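Local coordinates for phosphoribosylaminoimidazole-succinocarboxamide synthase (Saccharomyces cerevisiae, PDB 2CNQ), which catalyses the ATP-dependent joining of L-aspartate to 4-carboxy-5-aminoimidazole ribotide, which gives SAICAR in de novo purine biosynthesis, at residues Lys83-Phe86 with Asp87-Ala91; Lys279-Gln282 with Asp283-Asp286; Asn270-Asn273 with Gly274-Gly277. All blocks are in the same frame, centred on the assembly; numbering follows the deposited sequence.

Interaction 1: residues Lys83-Phe86 with Asp87-Ala91; sequences KTIF and DYLPA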
loop_
_atom_site.group_PDB
_atom_site.type_symbol
_atom_site.label_atom_id
_atom_site.label_comp_id
_atom_site.label_asym_id
_atom_site.label_seq_id
_atom_site.Cartn_x
_atom_site.Cartn_y
_atom_site.Cartn_z
ATOM N N LYS A 83 2.605 4.020 25.915
ATOM C CA LYS A 83 1.388 4.686 25.538
ATOM C C LYS A 83 0.836 4.059 24.295
ATOM O O LYS A 83 1.500 3.312 23.598
ATOM C CB LYS A 83 1.628 6.164 25.374
ATOM C CG LYS A 83 2.171 6.771 26.634
ATOM C CD LYS A 83 2.063 8.261 26.658
ATOM C CE LYS A 83 2.958 8.839 27.724
ATOM N NZ LYS A 83 2.647 8.332 29.066
ATOM N N THR A 84 -0.401 4.387 24.041
ATOM C CA THR A 84 -1.054 3.965 22.851
ATOM C C THR A 84 -1.512 5.190 22.142
ATOM O O THR A 84 -1.512 6.284 22.666
ATOM C CB THR A 84 -2.265 3.102 23.135
ATOM O OG1 THR A 84 -3.279 3.956 23.614
ATOM C CG2 THR A 84 -1.984 2.022 24.153
ATOM N N ILE A 85 -1.994 4.984 20.945
ATOM C CA ILE A 85 -2.549 6.093 20.231
ATOM C C ILE A 85 -3.653 6.762 21.007
ATOM O O ILE A 85 -3.839 7.945 20.907
ATOM C CB ILE A 85 -3.074 5.597 18.877
ATOM C CG1 ILE A 85 -3.343 6.788 18.008
ATOM C CG2 ILE A 85 -4.321 4.700 19.004
ATOM C CD1 ILE A 85 -3.745 6.432 16.624
ATOM N N PHE A 86 -4.390 5.999 21.787
ATOM C CA PHE A 86 -5.501 6.597 22.513
ATOM C C PHE A 86 -5.057 7.585 23.527
ATOM O O PHE A 86 -5.782 8.514 23.833
ATOM C CB PHE A 86 -6.328 5.509 23.144
ATOM C CG PHE A 86 -6.966 4.702 22.102
ATOM C CD1 PHE A 86 -6.410 3.514 21.668
ATOM C CD2 PHE A 86 -8.068 5.185 21.441
ATOM C CE1 PHE A 86 -6.966 2.834 20.615
ATOM C CE2 PHE A 86 -8.607 4.515 20.382
ATOM C CZ PHE A 86 -8.045 3.362 19.965
ATOM N N ASP A 87 -3.857 7.432 24.022
ATOM C CA ASP A 87 -3.323 8.421 24.934
ATOM C C ASP A 87 -3.127 9.736 24.266
ATOM O O ASP A 87 -3.064 10.738 24.937
ATOM C CB ASP A 87 -2.037 7.929 25.521
ATOM C CG ASP A 87 -2.253 6.746 26.378
ATOM O OD1 ASP A 87 -3.167 6.800 27.227
ATOM O OD2 ASP A 87 -1.570 5.753 26.190
ATOM N N TYR A 88 -3.004 9.747 22.955
ATOM C CA TYR A 88 -2.768 10.900 22.145
ATOM C C TYR A 88 -4.017 11.403 21.483
ATOM O O TYR A 88 -3.952 12.294 20.671
ATOM C CB TYR A 88 -1.731 10.553 21.079
ATOM C CG TYR A 88 -0.380 10.381 21.658
ATOM C CD1 TYR A 88 -0.033 9.252 22.367
ATOM C CD2 TYR A 88 0.574 11.342 21.476
ATOM C CE1 TYR A 88 1.201 9.132 22.913
ATOM C CE2 TYR A 88 1.809 11.216 22.012
ATOM C CZ TYR A 88 2.121 10.105 22.733
ATOM O OH TYR A 88 3.356 9.952 23.300
ATOM N N LEU A 89 -5.161 10.867 21.847
ATOM C CA LEU A 89 -6.411 11.263 21.306
ATOM C C LEU A 89 -7.272 11.770 22.406
ATOM O O LEU A 89 -7.102 11.437 23.555
ATOM C CB LEU A 89 -7.099 10.085 20.639
ATOM C CG LEU A 89 -6.357 9.539 19.438
ATOM C CD1 LEU A 89 -7.049 8.285 18.975
ATOM C CD2 LEU A 89 -6.310 10.549 18.323
ATOM N N PRO A 90 -8.263 12.571 22.060
ATOM C CA PRO A 90 -9.256 12.950 23.050
ATOM C C PRO A 90 -9.750 11.749 23.791
ATOM O O PRO A 90 -9.937 10.688 23.226
ATOM C CB PRO A 90 -10.347 13.577 22.220
ATOM C CG PRO A 90 -9.607 14.134 21.042
ATOM C CD PRO A 90 -8.572 13.120 20.740
ATOM N N ALA A 91 -9.968 11.934 25.065
ATOM C CA ALA A 91 -10.394 10.874 25.928
ATOM C C ALA A 91 -11.618 10.192 25.410
ATOM O O ALA A 91 -11.764 9.003 25.573
ATOM C CB ALA A 91 -10.648 11.403 27.313
HETATM O O HOH W 1 -8.492 8.367 23.605
#
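I85 and F86 meet L89 on the packed side of a short 3-10 turn, while K83 and D87 face each other on its exposed side. L89 folds back over the turn: its CD1 lies 4.1 Å from I85 CG1 and also touches the F86 ring obliquely near CD2. Closer in, L89 CG rests 3.3 Å from I85 O, the carbonyl that accepts the Y88 N-H at 2.9 Å between Y88 N and I85 O. L32 of strand 30-35 packs against both I85 and L89, and the side chain of I85 helps line the pocket of a bound AMP. K99 adds a cation-pi contact to the F86 ring.

The other side is looser and more polar. With chi1 at -66°, D87 has CG anti to its own carbonyl carbon, which swings the carboxylate back over the start of the turn. There OD2 takes the T84 N-H in a 2.8 Å bond from T84 N, nearly straight at 166° and entering on the anti side of the carboxylate. In return D87 N donates to T84 O at 2.9 Å, the donor standing above the carbonyl plane. Between the two sides lies the Y88 ring, packed on I79 and L108; its edge meets the same carbonyl, CD1 3.3 Å from T84 O, and its hydroxyl is hydrogen-bonded to A80 N. Substituting an alanine for Y88 would probably leave A80 N without this partner and strip the K83 methylenes of their aromatic neighbour. In the conformer described, K83 NZ stays 5.7 Å from D87 OD2, too far for direct contact. Within this turn, the chemistry implies, the D87 carboxylate acts as an acceptor for a backbone N-H rather than as an ion-pair partner of K83.

Interaction 2: residues Lys279-Gln282 with Asp283-Asp286; sequences KMPQ and DIVD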
loop_
_atom_site.group_PDB
_atom_site.type_symbol
_atom_site.label_atom_id
_atom_site.label_comp_id
_atom_site.label_asym_id
_atom_site.label_seq_id
_atom_site.Cartn_x
_atom_site.Cartn_y
_atom_site.Cartn_z
ATOM N N LYS A 279 -20.928 -7.023 -3.966
ATOM C CA LYS A 279 -20.865 -7.830 -2.791
ATOM C C LYS A 279 -19.981 -8.992 -3.089
ATOM O O LYS A 279 -20.314 -9.857 -3.892
ATOM C CB LYS A 279 -22.248 -8.301 -2.402
ATOM C CG LYS A 279 -22.227 -9.057 -1.069
ATOM C CD LYS A 279 -23.200 -8.515 -0.000
ATOM C CE LYS A 279 -22.832 -8.988 1.413
ATOM N NZ LYS A 279 -22.922 -10.442 1.520
ATOM N N MET A 280 -18.817 -9.004 -2.488
ATOM C CA MET A 280 -17.971 -10.147 -2.621
ATOM C C MET A 280 -18.657 -11.287 -1.944
ATOM O O MET A 280 -19.041 -11.161 -0.799
ATOM C CB MET A 280 -16.672 -9.912 -1.907
ATOM C CG MET A 280 -15.833 -8.831 -2.503
ATOM S SD MET A 280 -14.423 -8.481 -1.495
ATOM C CE MET A 280 -15.229 -7.669 -0.138
ATOM N N PRO A 281 -18.770 -12.417 -2.608
ATOM C CA PRO A 281 -19.266 -13.571 -1.924
ATOM C C PRO A 281 -18.397 -13.872 -0.749
ATOM O O PRO A 281 -17.216 -13.553 -0.725
ATOM C CB PRO A 281 -19.147 -14.666 -2.977
ATOM C CG PRO A 281 -19.248 -13.922 -4.264
ATOM C CD PRO A 281 -18.485 -12.672 -4.016
ATOM N N GLN A 282 -18.970 -14.547 0.213
ATOM C CA GLN A 282 -18.221 -14.845 1.400
ATOM C C GLN A 282 -16.951 -15.582 1.081
ATOM O O GLN A 282 -15.949 -15.361 1.715
ATOM C CB GLN A 282 -19.067 -15.677 2.333
ATOM C CG GLN A 282 -18.456 -15.881 3.682
ATOM C CD GLN A 282 -18.442 -14.610 4.482
ATOM O OE1 GLN A 282 -19.498 -14.024 4.755
ATOM N NE2 GLN A 282 -17.255 -14.150 4.846
ATOM N N ASP A 283 -16.983 -16.472 0.116
ATOM C CA ASP A 283 -15.806 -17.204 -0.250
ATOM C C ASP A 283 -14.697 -16.281 -0.679
ATOM O O ASP A 283 -13.539 -16.521 -0.388
ATOM C CB ASP A 283 -16.189 -18.092 -1.428
ATOM C CG ASP A 283 -15.089 -18.898 -1.916
ATOM O OD1 ASP A 283 -14.590 -19.676 -1.108
ATOM O OD2 ASP A 283 -14.724 -18.760 -3.097
ATOM N N ILE A 284 -15.052 -15.229 -1.393
ATOM C CA ILE A 284 -14.076 -14.292 -1.868
ATOM C C ILE A 284 -13.591 -13.430 -0.744
ATOM O O ILE A 284 -12.421 -13.147 -0.656
ATOM C CB ILE A 284 -14.675 -13.484 -2.998
ATOM C CG1 ILE A 284 -15.057 -14.401 -4.160
ATOM C CG2 ILE A 284 -13.741 -12.406 -3.451
ATOM C CD1 ILE A 284 -13.947 -15.288 -4.666
ATOM N N VAL A 285 -14.485 -13.011 0.134
ATOM C CA VAL A 285 -14.055 -12.308 1.322
ATOM C C VAL A 285 -13.063 -13.141 2.047
ATOM O O VAL A 285 -11.996 -12.688 2.427
ATOM C CB VAL A 285 -15.247 -12.026 2.232
ATOM C CG1 VAL A 285 -14.785 -11.488 3.553
ATOM C CG2 VAL A 285 -16.203 -11.087 1.580
ATOM N N ASP A 286 -13.420 -14.380 2.285
ATOM C CA ASP A 286 -12.602 -15.211 3.122
ATOM C C ASP A 286 -11.284 -15.494 2.472
ATOM O O ASP A 286 -10.260 -15.467 3.119
ATOM C CB ASP A 286 -13.322 -16.499 3.408
ATOM C CG ASP A 286 -14.530 -16.315 4.291
ATOM O OD1 ASP A 286 -15.268 -17.301 4.407
ATOM O OD2 ASP A 286 -14.722 -15.247 4.878
#
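M280 lays its CB against V285 CG2 at 3.7 Å, the two side chains crossing at about a right angle. The thioether chain, bent at its last torsion, brings CE back to the same methyl, so V285 CG2 is touched by both the root and the tip of M280. I284 adds CG2 to the edge of this patch. Its other branch, CG1, lies 3.8 Å from P281 CD, proline ring and isoleucine running side by side and pointing the same way. The apolar cluster continues into helix 261-269, where L263 meets M280 and W266 meets both P281 and I284.

P281 occupies the N-cap position, and its carbonyl opens the helical bonding. V285 N donates to P281 O at 2.9 Å, nearly along the C=O axis, while I284 N makes a weaker, strongly bent bond to the same oxygen. The next rung follows at once, D286 N to Q282 O at 2.8 Å.

On the exposed face, Q282 and D286 are linked one helical turn apart. Q282 sends CG anti to its backbone N (chi1 -172°) and then bends at chi2 (70°), which turns the amide toward D286. NE2 donates to D286 OD2 at 2.8 Å; the oxygen lies close to the amide plane, yet the N-H arrives from above the carboxylate plane. The D283 carboxylate instead forms a salt bridge with R287 through OD2. Carboxylates so near the amino end of a helix probably interact favourably with its dipole.

M280, just before the N-cap, and V285, four residues beyond it, stand in the positions of a hydrophobic staple, here combined with a proline N-cap at the start of helix 282-300.

Interaction 3: residues Asn270-Asn273 with Gly274-Gly277; sequences NKLN and GVNG
A type II beta turn from L272 to V275 reverses the chain just after helix 261-269. Its defining bond runs from V275 N to L272 O, 3.1 Å long and fairly straight at 161°, with the donor above the carbonyl plane. The same oxygen has a second donor: a water gives one proton to L272 O at 2.7 Å and the other to V275 O at 2.7 Å, bridging the two ends of the turn.

V275 folds over this carbonyl. Its CG2 lies 3.4 Å from L272 O and touches the leucine chain more loosely, 4.3 Å from L272 CD2. Beyond the turn, L272 also packs on W266 and L267 of the preceding helix and on V278.

At the corners, N273 has the extended geometry of the second turn position and G274 the positive phi (83°) of the third. A side-chain carbon on G274 would run into N273 O, which accounts for glycine at this corner. In the conformer described, N273 CG sits between backbone N and carbonyl carbon (chi1 45°), and the side chain touches T268 and Y42. Y42 belongs to an ADP pocket, and the side chain of N273 is about 6 Å from a bound ADP.

Upstream, K271 with positive phi is the C' residue of a Schellman motif, L272 N bonding to L267 O and K271 N to T268 O. Helix termination thus passes directly into a type II turn with glycine at its third position.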
loop_
_atom_site.group_PDB
_atom_site.type_symbol
_atom_site.label_atom_id
_atom_site.label_comp_id
_atom_site.label_asym_id
_atom_site.label_seq_id
_atom_site.Cartn_x
_atom_site.Cartn_y
_atom_site.Cartn_z
ATOM N N ASN A 270 -15.366 -12.124 -13.354
ATOM C CA ASN A 270 -16.789 -12.113 -13.189
ATOM C C ASN A 270 -17.445 -10.905 -13.784
ATOM O O ASN A 270 -18.611 -10.662 -13.559
ATOM C CB ASN A 270 -17.104 -12.247 -11.722
ATOM C CG ASN A 270 -16.888 -13.627 -11.263
ATOM O OD1 ASN A 270 -17.760 -14.458 -11.415
ATOM N ND2 ASN A 270 -15.702 -13.929 -10.796
ATOM N N LYS A 271 -16.691 -10.147 -14.553
ATOM C CA LYS A 271 -17.211 -8.962 -15.177
ATOM C C LYS A 271 -17.864 -8.062 -14.166
ATOM O O LYS A 271 -18.932 -7.495 -14.378
ATOM C CB LYS A 271 -18.155 -9.285 -16.319
ATOM C CG LYS A 271 -17.466 -10.053 -17.392
ATOM C CD LYS A 271 -18.342 -10.286 -18.588
ATOM C CE LYS A 271 -17.587 -11.081 -19.639
ATOM N NZ LYS A 271 -18.133 -10.904 -20.999
ATOM N N LEU A 272 -17.171 -7.903 -13.062
ATOM C CA LEU A 272 -17.605 -7.000 -12.031
ATOM C C LEU A 272 -16.584 -5.948 -11.765
ATOM O O LEU A 272 -16.807 -5.098 -10.944
ATOM C CB LEU A 272 -17.878 -7.753 -10.742
ATOM C CG LEU A 272 -19.088 -8.639 -10.812
ATOM C CD1 LEU A 272 -19.140 -9.507 -9.570
ATOM C CD2 LEU A 272 -20.338 -7.789 -10.948
ATOM N N ASN A 273 -15.473 -5.940 -12.483
ATOM C CA ASN A 273 -14.532 -4.867 -12.320
ATOM C C ASN A 273 -15.215 -3.583 -12.663
ATOM O O ASN A 273 -15.948 -3.478 -13.635
ATOM C CB ASN A 273 -13.328 -5.102 -13.213
ATOM C CG ASN A 273 -13.705 -5.529 -14.612
ATOM O OD1 ASN A 273 -14.412 -6.517 -14.802
ATOM N ND2 ASN A 273 -13.232 -4.788 -15.606
ATOM N N GLY A 274 -14.964 -2.589 -11.849
ATOM C CA GLY A 274 -15.513 -1.290 -12.039
ATOM C C GLY A 274 -16.893 -1.087 -11.516
ATOM O O GLY A 274 -17.346 0.032 -11.463
ATOM N N VAL A 275 -17.566 -2.145 -11.130
ATOM C CA VAL A 275 -18.938 -2.053 -10.695
ATOM C C VAL A 275 -18.975 -1.643 -9.244
ATOM O O VAL A 275 -18.251 -2.174 -8.439
ATOM C CB VAL A 275 -19.634 -3.381 -10.883
ATOM C CG1 VAL A 275 -21.072 -3.285 -10.430
ATOM C CG2 VAL A 275 -19.595 -3.819 -12.331
ATOM N N ASN A 276 -19.811 -0.679 -8.917
ATOM C CA ASN A 276 -20.016 -0.261 -7.556
ATOM C C ASN A 276 -20.943 -1.179 -6.846
ATOM O O ASN A 276 -21.768 -1.836 -7.433
ATOM C CB ASN A 276 -20.569 1.146 -7.537
ATOM C CG ASN A 276 -19.553 2.155 -7.983
ATOM O OD1 ASN A 276 -19.364 2.404 -9.155
ATOM N ND2 ASN A 276 -18.815 2.670 -7.049
ATOM N N GLY A 277 -20.823 -1.188 -5.544
ATOM C CA GLY A 277 -21.706 -1.951 -4.727
ATOM C C GLY A 277 -21.558 -3.438 -4.909
ATOM O O GLY A 277 -22.511 -4.150 -4.663
HETATM O O HOH W 2 -16.145 -3.906 -8.576
#

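How the interactions relate
From the N terminus the chain first reaches interaction 1, which closes a 3-10 turn in the loop between strand 73-74 and helix 96-102. Much later, after helix 261-269, interaction 3 turns the chain at 270-277, and interaction 2 follows almost at once, starting helix 282-300. All three are local and in series; none nests in or crosses another. Interactions 2 and 3 share the connection between the two C-terminal helices, with centres about 13 Å apart, and both pack against helix 261-269. Interaction 1 lies apart, its centre about 34 Å from that of interaction 2, beside strands 30-35 and 106-110 and a bound AMP.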